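Long-range contacts in proteasome activator protein PA26 (Trypanosoma brucei, PDB 1YAR), which binds the 20S proteasome as an 11S activator and probably opens its entrance to peptide substrates: residues Arg63-Ser69 with Glu162-Leu166; Ile56-Tyr61 with Leu189-Ala194. The contacts are given in a common frame with arbitrary orientation. Residues are numbered along the deposited sequence.

Overall arrangement
Both contacts lie at the same end of the elongated helical subunit, and their centres are about 13 Å apart. Along the chain the order is 56-61, 63-69, 162-166, 189-194, so the two segments of contact 1 fall between those of contact 2. The end of helix 24-57 and the connection that follows it supply one side of contact 2, and the rest of that connection one side of contact 1. Helix 150-166 supplies the other side of contact 1, and helix 183-226 that of contact 2. L189 of contact 2 joins them by packing against Q65, A66 and L165. Contact 1 borders a neighbouring subunit and contact 2 another neighbouring subunit, so this bundle end also takes part in subunit assembly.

Contact 1: Arg63-Ser69 with Glu162-Leu166; sequences RAQAEKS and EDKLL
This is a close packing of a short helical turn against the last turn of a helix, at one end of the helical bundle of an 11S (PA28-family) subunit. It joins an inter-helix connection to the bundle beside a subunit interface. Segment 63-69 belongs to the connection between helices 24-57 and 71-99. Residues 64-67 form one weakly bonded turn. A66 N bonds to R63 O (2.9 Å) and E67 N to A64 O (3.1 Å). K68 and S69 are extended. Segment 162-166 is regular helix, with L166 N bonded to E162 O at 2.8 Å.

The closest backbone approach is A66 CA to E162 CA, 5.0 Å. The small A66 side chain points at the helix and permits this. A66 CB meets L165 CD1 at 4.1 Å and L166 CD2 at 4.0 Å. E162, L165 and L166 all have chi1 m and chi2 t. E162 CG lies 3.5 Å from A66 O, and L166 CD1 lies 3.7 Å from A66 O. This buried carbonyl has no polar partner. L166 CD2 also touches E67 CG at 3.7 Å. R63, with chi1 near 112°, brings NH2 to 3.2 Å from L166 O.

The E162 carboxylate serves other partners, R158 of its own helix and S182 and S184 of a neighbouring subunit. S69 also bonds to that S184. Behind this layer L165 packs on L185 and L189 of helix 183-226.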
ATOM      1  N   ARG O  63    -105.970 -73.485 -60.594  1.00 45.61           N
ATOM      2  CA  ARG O  63    -105.329 -74.802 -60.381  1.00 46.74           C
ATOM      3  C   ARG O  63    -104.323 -75.134 -61.480  1.00 46.00           C
ATOM      4  O   ARG O  63    -103.327 -75.820 -61.235  1.00 46.15           O
ATOM      5  CB  ARG O  63    -106.358 -75.941 -60.253  1.00 47.00           C
ATOM      6  CG  ARG O  63    -106.350 -76.946 -61.442  1.00 49.20           C
ATOM      7  CD  ARG O  63    -107.070 -78.271 -61.184  1.00 49.23           C
ATOM      8  NE  ARG O  63    -106.523 -78.996 -60.037  1.00 54.18           N
ATOM      9  CZ  ARG O  63    -106.913 -80.210 -59.655  1.00 55.95           C
ATOM     10  NH1 ARG O  63    -107.861 -80.855 -60.338  1.00 57.90           N
ATOM     11  NH2 ARG O  63    -106.353 -80.786 -58.596  1.00 55.65           N
ATOM     12  N   ALA O  64    -104.586 -74.639 -62.688  1.00 45.09           N
ATOM     13  CA  ALA O  64    -103.719 -74.889 -63.834  1.00 44.38           C
ATOM     14  C   ALA O  64    -102.262 -74.470 -63.580  1.00 43.80           C
ATOM     15  O   ALA O  64    -101.326 -75.097 -64.088  1.00 43.87           O
ATOM     16  CB  ALA O  64    -104.262 -74.180 -65.055  1.00 44.31           C
ATOM     17  N   GLN O  65    -102.080 -73.403 -62.799  1.00 42.72           N
ATOM     18  CA  GLN O  65    -100.739 -72.895 -62.484  1.00 41.73           C
ATOM     19  C   GLN O  65     -99.991 -73.787 -61.503  1.00 40.92           C
ATOM     20  O   GLN O  65     -98.771 -73.701 -61.400  1.00 40.52           O
ATOM     21  CB  GLN O  65    -100.801 -71.457 -61.964  1.00 41.41           C
ATOM     22  CG  GLN O  65    -100.972 -70.397 -63.045  1.00 42.13           C
ATOM     23  CD  GLN O  65    -102.256 -70.551 -63.863  1.00 43.50           C
ATOM     24  OE1 GLN O  65    -103.366 -70.622 -63.315  1.00 40.88           O
ATOM     25  NE2 GLN O  65    -102.102 -70.599 -65.182  1.00 43.49           N
ATOM     26  N   ALA O  66    -100.720 -74.640 -60.785  1.00 40.59           N
ATOM     27  CA  ALA O  66    -100.100 -75.641 -59.924  1.00 40.64           C
ATOM     28  C   ALA O  66     -99.618 -76.846 -60.729  1.00 41.24           C
ATOM     29  O   ALA O  66     -98.795 -77.620 -60.253  1.00 40.65           O
ATOM     30  CB  ALA O  66    -101.062 -76.091 -58.845  1.00 40.47           C
ATOM     31  N   GLU O  67    -100.150 -77.005 -61.939  1.00 41.94           N
ATOM     32  CA  GLU O  67     -99.877 -78.193 -62.765  1.00 43.38           C
ATOM     33  C   GLU O  67     -98.611 -78.054 -63.598  1.00 43.39           C
ATOM     34  O   GLU O  67     -98.081 -79.054 -64.092  1.00 43.99           O
ATOM     35  CB  GLU O  67    -101.079 -78.512 -63.665  1.00 43.31           C
ATOM     36  CG  GLU O  67    -102.294 -78.981 -62.878  1.00 44.41           C
ATOM     37  CD  GLU O  67    -103.548 -79.171 -63.723  1.00 45.46           C
ATOM     38  OE1 GLU O  67    -104.325 -80.088 -63.390  1.00 48.78           O
ATOM     39  OE2 GLU O  67    -103.775 -78.411 -64.695  1.00 47.11           O
ATOM     40  N   LYS O  68     -98.122 -76.824 -63.737  1.00 43.29           N
ATOM     41  CA  LYS O  68     -96.883 -76.561 -64.462  1.00 43.53           C
ATOM     42  C   LYS O  68     -95.970 -75.545 -63.760  1.00 43.06           C
ATOM     43  O   LYS O  68     -96.440 -74.490 -63.310  1.00 42.30           O
ATOM     44  CB  LYS O  68     -97.199 -76.055 -65.870  1.00 44.00           C
ATOM     45  CG  LYS O  68     -96.379 -76.752 -66.942  1.00 46.77           C
ATOM     46  CD  LYS O  68     -95.657 -75.768 -67.851  1.00 50.08           C
ATOM     47  CE  LYS O  68     -94.596 -76.509 -68.663  1.00 51.71           C
ATOM     48  NZ  LYS O  68     -93.498 -75.619 -69.141  1.00 52.65           N
ATOM     49  N   SER O  69     -94.669 -75.857 -63.697  1.00 42.74           N
ATOM     50  CA  SER O  69     -93.645 -74.898 -63.243  1.00 42.69           C
ATOM     51  C   SER O  69     -93.194 -73.964 -64.371  1.00 42.29           C
ATOM     52  O   SER O  69     -92.796 -74.426 -65.445  1.00 42.60           O
ATOM     53  CB  SER O  69     -92.422 -75.613 -62.668  1.00 42.97           C
ATOM     54  OG  SER O  69     -92.775 -76.464 -61.602  1.00 44.42           O
ATOM     55  N   GLU O 162     -97.925 -76.687 -54.456  1.00 33.16           N
ATOM     56  CA  GLU O 162     -98.501 -77.494 -55.539  1.00 34.13           C
ATOM     57  C   GLU O 162     -99.204 -78.736 -54.997  1.00 35.20           C
ATOM     58  O   GLU O 162    -100.369 -78.992 -55.336  1.00 35.16           O
ATOM     59  CB  GLU O 162     -97.436 -77.863 -56.569  1.00 33.59           C
ATOM     60  CG  GLU O 162     -97.007 -76.694 -57.449  1.00 33.36           C
ATOM     61  CD  GLU O 162     -95.713 -76.963 -58.201  1.00 32.72           C
ATOM     62  OE1 GLU O 162     -95.216 -78.108 -58.143  1.00 32.99           O
ATOM     63  OE2 GLU O 162     -95.186 -76.027 -58.849  1.00 33.60           O
ATOM     64  N   ASP O 163     -98.511 -79.481 -54.134  1.00 36.70           N
ATOM     65  CA  ASP O 163     -99.039 -80.724 -53.554  1.00 38.61           C
ATOM     66  C   ASP O 163    -100.335 -80.498 -52.794  1.00 38.44           C
ATOM     67  O   ASP O 163    -101.258 -81.317 -52.887  1.00 38.79           O
ATOM     68  CB  ASP O 163     -98.027 -81.376 -52.606  1.00 39.16           C
ATOM     69  CG  ASP O 163     -97.227 -82.478 -53.263  1.00 43.74           C
ATOM     70  OD1 ASP O 163     -97.613 -82.917 -54.374  1.00 47.25           O
ATOM     71  OD2 ASP O 163     -96.191 -82.973 -52.735  1.00 47.17           O
ATOM     72  N   LYS O 164    -100.403 -79.397 -52.045  1.00 37.59           N
ATOM     73  CA  LYS O 164    -101.600 -79.081 -51.283  1.00 37.85           C
ATOM     74  C   LYS O 164    -102.754 -78.695 -52.191  1.00 37.61           C
ATOM     75  O   LYS O 164    -103.905 -79.063 -51.934  1.00 37.58           O
ATOM     76  CB  LYS O 164    -101.337 -77.970 -50.275  1.00 38.06           C
ATOM     77  CG  LYS O 164    -100.585 -78.413 -49.039  1.00 39.76           C
ATOM     78  CD  LYS O 164    -100.570 -77.295 -48.019  1.00 44.15           C
ATOM     79  CE  LYS O 164     -99.203 -77.125 -47.394  1.00 45.58           C
ATOM     80  NZ  LYS O 164     -99.134 -75.761 -46.761  1.00 48.50           N
ATOM     81  N   LEU O 165    -102.443 -77.957 -53.250  1.00 36.82           N
ATOM     82  CA  LEU O 165    -103.458 -77.501 -54.178  1.00 37.41           C
ATOM     83  C   LEU O 165    -104.007 -78.647 -55.035  1.00 38.30           C
ATOM     84  O   LEU O 165    -105.198 -78.678 -55.352  1.00 38.82           O
ATOM     85  CB  LEU O 165    -102.909 -76.393 -55.085  1.00 36.44           C
ATOM     86  CG  LEU O 165    -102.790 -74.985 -54.477  1.00 34.88           C
ATOM     87  CD1 LEU O 165    -102.074 -74.045 -55.446  1.00 32.68           C
ATOM     88  CD2 LEU O 165    -104.173 -74.452 -54.093  1.00 33.08           C
ATOM     89  N   LEU O 166    -103.131 -79.557 -55.436  1.00 39.10           N
ATOM     90  CA  LEU O 166    -103.501 -80.629 -56.361  1.00 40.44           C
ATOM     91  C   LEU O 166    -104.161 -81.801 -55.625  1.00 41.65           C
ATOM     92  O   LEU O 166    -105.068 -82.447 -56.163  1.00 42.20           O
ATOM     93  CB  LEU O 166    -102.281 -81.097 -57.166  1.00 39.56           C
ATOM     94  CG  LEU O 166    -101.626 -80.082 -58.117  1.00 38.97           C
ATOM     95  CD1 LEU O 166    -100.253 -80.538 -58.572  1.00 39.56           C
ATOM     96  CD2 LEU O 166    -102.519 -79.743 -59.312  1.00 38.84           C
TER

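Contact 2: Ile56-Tyr61 with Leu189-Ala194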
ATOM      1  N   ILE O  56     -96.023 -61.932 -63.841  1.00 41.25           N
ATOM      2  CA  ILE O  56     -96.742 -62.553 -62.728  1.00 41.35           C
ATOM      3  C   ILE O  56     -97.728 -61.575 -62.085  1.00 42.06           C
ATOM      4  O   ILE O  56     -98.869 -61.929 -61.838  1.00 41.84           O
ATOM      5  CB  ILE O  56     -95.766 -63.097 -61.669  1.00 41.12           C
ATOM      6  CG1 ILE O  56     -94.763 -64.061 -62.314  1.00 40.54           C
ATOM      7  CG2 ILE O  56     -96.533 -63.780 -60.538  1.00 39.65           C
ATOM      8  CD1 ILE O  56     -93.448 -64.092 -61.599  1.00 42.75           C
ATOM      9  N   ARG O  57     -97.277 -60.351 -61.815  1.00 43.26           N
ATOM     10  CA  ARG O  57     -98.127 -59.304 -61.246  1.00 44.94           C
ATOM     11  C   ARG O  57     -99.446 -59.150 -62.017  1.00 45.40           C
ATOM     12  O   ARG O  57    -100.495 -58.935 -61.415  1.00 45.34           O
ATOM     13  CB  ARG O  57     -97.371 -57.974 -61.208  1.00 44.58           C
ATOM     14  CG  ARG O  57     -98.198 -56.789 -60.736  1.00 46.00           C
ATOM     15  CD  ARG O  57     -97.417 -55.478 -60.635  1.00 46.46           C
ATOM     16  NE  ARG O  57     -96.384 -55.545 -59.597  1.00 49.90           N
ATOM     17  CZ  ARG O  57     -96.574 -55.245 -58.308  1.00 50.11           C
ATOM     18  NH1 ARG O  57     -97.759 -54.847 -57.863  1.00 48.67           N
ATOM     19  NH2 ARG O  57     -95.561 -55.351 -57.459  1.00 51.30           N
ATOM     20  N   ASN O  58     -99.370 -59.282 -63.342  1.00 46.91           N
ATOM     21  CA  ASN O  58    -100.524 -59.139 -64.243  1.00 48.33           C
ATOM     22  C   ASN O  58    -101.340 -60.410 -64.477  1.00 48.69           C
ATOM     23  O   ASN O  58    -102.207 -60.434 -65.359  1.00 49.37           O
ATOM     24  CB  ASN O  58    -100.065 -58.575 -65.592  1.00 48.79           C
ATOM     25  CG  ASN O  58     -99.946 -57.059 -65.581  1.00 51.32           C
ATOM     26  OD1 ASN O  58    -100.443 -56.387 -64.666  1.00 53.03           O
ATOM     27  ND2 ASN O  58     -99.296 -56.507 -66.607  1.00 53.16           N
ATOM     28  N   SER O  59    -101.075 -61.448 -63.685  1.00 48.65           N
ATOM     29  CA  SER O  59    -101.699 -62.757 -63.860  1.00 48.44           C
ATOM     30  C   SER O  59    -102.711 -63.065 -62.770  1.00 48.14           C
ATOM     31  O   SER O  59    -102.521 -62.688 -61.606  1.00 48.64           O
ATOM     32  CB  SER O  59    -100.632 -63.860 -63.856  1.00 48.55           C
ATOM     33  OG  SER O  59     -99.818 -63.807 -65.018  1.00 49.57           O
ATOM     34  N   THR O  60    -103.785 -63.755 -63.153  1.00 47.39           N
ATOM     35  CA  THR O  60    -104.687 -64.401 -62.196  1.00 46.57           C
ATOM     36  C   THR O  60    -104.391 -65.899 -62.234  1.00 45.77           C
ATOM     37  O   THR O  60    -104.251 -66.487 -63.309  1.00 46.00           O
ATOM     38  CB  THR O  60    -106.163 -64.130 -62.548  1.00 46.97           C
ATOM     39  OG1 THR O  60    -106.410 -62.720 -62.511  1.00 47.30           O
ATOM     40  CG2 THR O  60    -107.088 -64.665 -61.458  1.00 46.92           C
ATOM     41  N   TYR O  61    -104.279 -66.509 -61.057  1.00 44.31           N
ATOM     42  CA  TYR O  61    -103.854 -67.888 -60.955  1.00 43.30           C
ATOM     43  C   TYR O  61    -105.040 -68.790 -60.636  1.00 43.61           C
ATOM     44  O   TYR O  61    -105.939 -68.391 -59.904  1.00 43.66           O
ATOM     45  CB  TYR O  61    -102.798 -68.024 -59.855  1.00 42.23           C
ATOM     46  CG  TYR O  61    -101.360 -67.836 -60.286  1.00 40.49           C
ATOM     47  CD1 TYR O  61    -100.965 -66.758 -61.076  1.00 38.19           C
ATOM     48  CD2 TYR O  61    -100.377 -68.721 -59.847  1.00 39.43           C
ATOM     49  CE1 TYR O  61     -99.625 -66.590 -61.454  1.00 39.31           C
ATOM     50  CE2 TYR O  61     -99.042 -68.561 -60.214  1.00 38.48           C
ATOM     51  CZ  TYR O  61     -98.670 -67.502 -61.008  1.00 39.43           C
ATOM     52  OH  TYR O  61     -97.343 -67.364 -61.358  1.00 39.37           O
ATOM     53  N   LEU O 189     -99.318 -69.284 -54.121  1.00 29.88           N
ATOM     54  CA  LEU O 189     -98.611 -69.863 -55.265  1.00 29.46           C
ATOM     55  C   LEU O 189     -98.110 -68.771 -56.185  1.00 29.05           C
ATOM     56  O   LEU O 189     -96.945 -68.785 -56.615  1.00 28.39           O
ATOM     57  CB  LEU O 189     -99.517 -70.820 -56.053  1.00 29.95           C
ATOM     58  CG  LEU O 189     -98.898 -71.590 -57.224  1.00 30.47           C
ATOM     59  CD1 LEU O 189     -97.907 -72.623 -56.711  1.00 31.28           C
ATOM     60  CD2 LEU O 189    -100.015 -72.242 -58.098  1.00 30.54           C
ATOM     61  N   ARG O 190     -98.996 -67.820 -56.474  1.00 27.94           N
ATOM     62  CA  ARG O 190     -98.644 -66.650 -57.258  1.00 28.31           C
ATOM     63  C   ARG O 190     -97.588 -65.826 -56.520  1.00 27.31           C
ATOM     64  O   ARG O 190     -96.702 -65.261 -57.158  1.00 27.07           O
ATOM     65  CB  ARG O 190     -99.894 -65.810 -57.516  1.00 28.25           C
ATOM     66  CG  ARG O 190     -99.685 -64.591 -58.342  1.00 32.28           C
ATOM     67  CD  ARG O 190    -100.982 -63.910 -58.683  1.00 38.08           C
ATOM     68  NE  ARG O 190    -100.770 -62.571 -59.210  1.00 42.87           N
ATOM     69  CZ  ARG O 190    -100.681 -61.485 -58.455  1.00 46.47           C
ATOM     70  NH1 ARG O 190    -100.792 -61.578 -57.132  1.00 47.85           N
ATOM     71  NH2 ARG O 190    -100.491 -60.298 -59.021  1.00 47.44           N
ATOM     72  N   GLN O 191     -97.700 -65.759 -55.187  1.00 27.18           N
ATOM     73  CA  GLN O 191     -96.811 -64.905 -54.396  1.00 27.00           C
ATOM     74  C   GLN O 191     -95.401 -65.475 -54.371  1.00 27.41           C
ATOM     75  O   GLN O 191     -94.418 -64.716 -54.364  1.00 27.64           O
ATOM     76  CB  GLN O 191     -97.321 -64.679 -52.968  1.00 26.56           C
ATOM     77  CG  GLN O 191     -96.768 -63.345 -52.351  1.00 26.30           C
ATOM     78  CD  GLN O 191     -97.066 -62.118 -53.218  1.00 27.28           C
ATOM     79  OE1 GLN O 191     -98.218 -61.894 -53.610  1.00 27.95           O
ATOM     80  NE2 GLN O 191     -96.042 -61.323 -53.506  1.00 26.07           N
ATOM     81  N   ILE O 192     -95.303 -66.801 -54.339  1.00 26.82           N
ATOM     82  CA  ILE O 192     -94.013 -67.465 -54.437  1.00 27.13           C
ATOM     83  C   ILE O 192     -93.360 -67.117 -55.782  1.00 27.41           C
ATOM     84  O   ILE O 192     -92.193 -66.714 -55.815  1.00 26.25           O
ATOM     85  CB  ILE O 192     -94.145 -68.998 -54.238  1.00 27.61           C
ATOM     86  CG1 ILE O 192     -94.392 -69.321 -52.771  1.00 27.31           C
ATOM     87  CG2 ILE O 192     -92.883 -69.732 -54.740  1.00 27.50           C
ATOM     88  CD1 ILE O 192     -94.978 -70.708 -52.538  1.00 26.36           C
ATOM     89  N   ASP O 193     -94.111 -67.247 -56.886  1.00 26.66           N
ATOM     90  CA  ASP O 193     -93.578 -66.851 -58.199  1.00 26.75           C
ATOM     91  C   ASP O 193     -93.116 -65.397 -58.231  1.00 26.50           C
ATOM     92  O   ASP O 193     -92.003 -65.109 -58.667  1.00 26.46           O
ATOM     93  CB  ASP O 193     -94.577 -67.105 -59.320  1.00 27.02           C
ATOM     94  CG  ASP O 193     -94.770 -68.578 -59.592  1.00 28.69           C
ATOM     95  OD1 ASP O 193     -94.046 -69.419 -59.000  1.00 30.74           O
ATOM     96  OD2 ASP O 193     -95.646 -69.000 -60.360  1.00 31.27           O
ATOM     97  N   ALA O 194     -93.962 -64.488 -57.764  1.00 25.22           N
ATOM     98  CA  ALA O 194     -93.600 -63.078 -57.741  1.00 25.26           C
ATOM     99  C   ALA O 194     -92.398 -62.811 -56.823  1.00 25.30           C
ATOM    100  O   ALA O 194     -91.471 -62.101 -57.211  1.00 24.32           O
ATOM    101  CB  ALA O 194     -94.790 -62.217 -57.304  1.00 25.01           C
TER
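R190 and Y61 do most of the work in this contact. R190 leaves helix 183-226 with chi1 to chi3 all t, and a chi4 of -88° turns its guanidinium. The extended chain reaches the carbonyls where helix 24-57 ends. R190 NH2 hydrogen-bonds to R57 O at 2.8 Å. R190 NE makes two weak hydrogen bonds, to S59 O at 3.0 Å and I56 O at 3.3 Å. The chain leaves the helix at N58, so R190 bonds carbonyls on both sides of that turn.

The Y61 side chain (chi1 m) lays one ring face over the root of R190. R190 CB sits 3.6 Å from the Y61 ring centroid, nearly on its normal, a CH-pi contact. At the ring edge Y61 CD2 meets L189 CD2 at 3.9 Å. Y61 OH donates a hydrogen bond to D193 OD2 at 2.6 Å. D193 OD1 also makes a salt bridge with R158 and a hydrogen bond with Y154, both of helix 150-166. I56, with chi1 m and chi2 t, places CG2 4.0 Å from A194 CB and CD1 3.9 Å from D193 CB.

R57 points away and forms a salt bridge with D82 of another neighbouring subunit. The arrangement is an inter-helix connection fastened to a neighbouring helix at the end of the helical bundle of an 11S activator subunit.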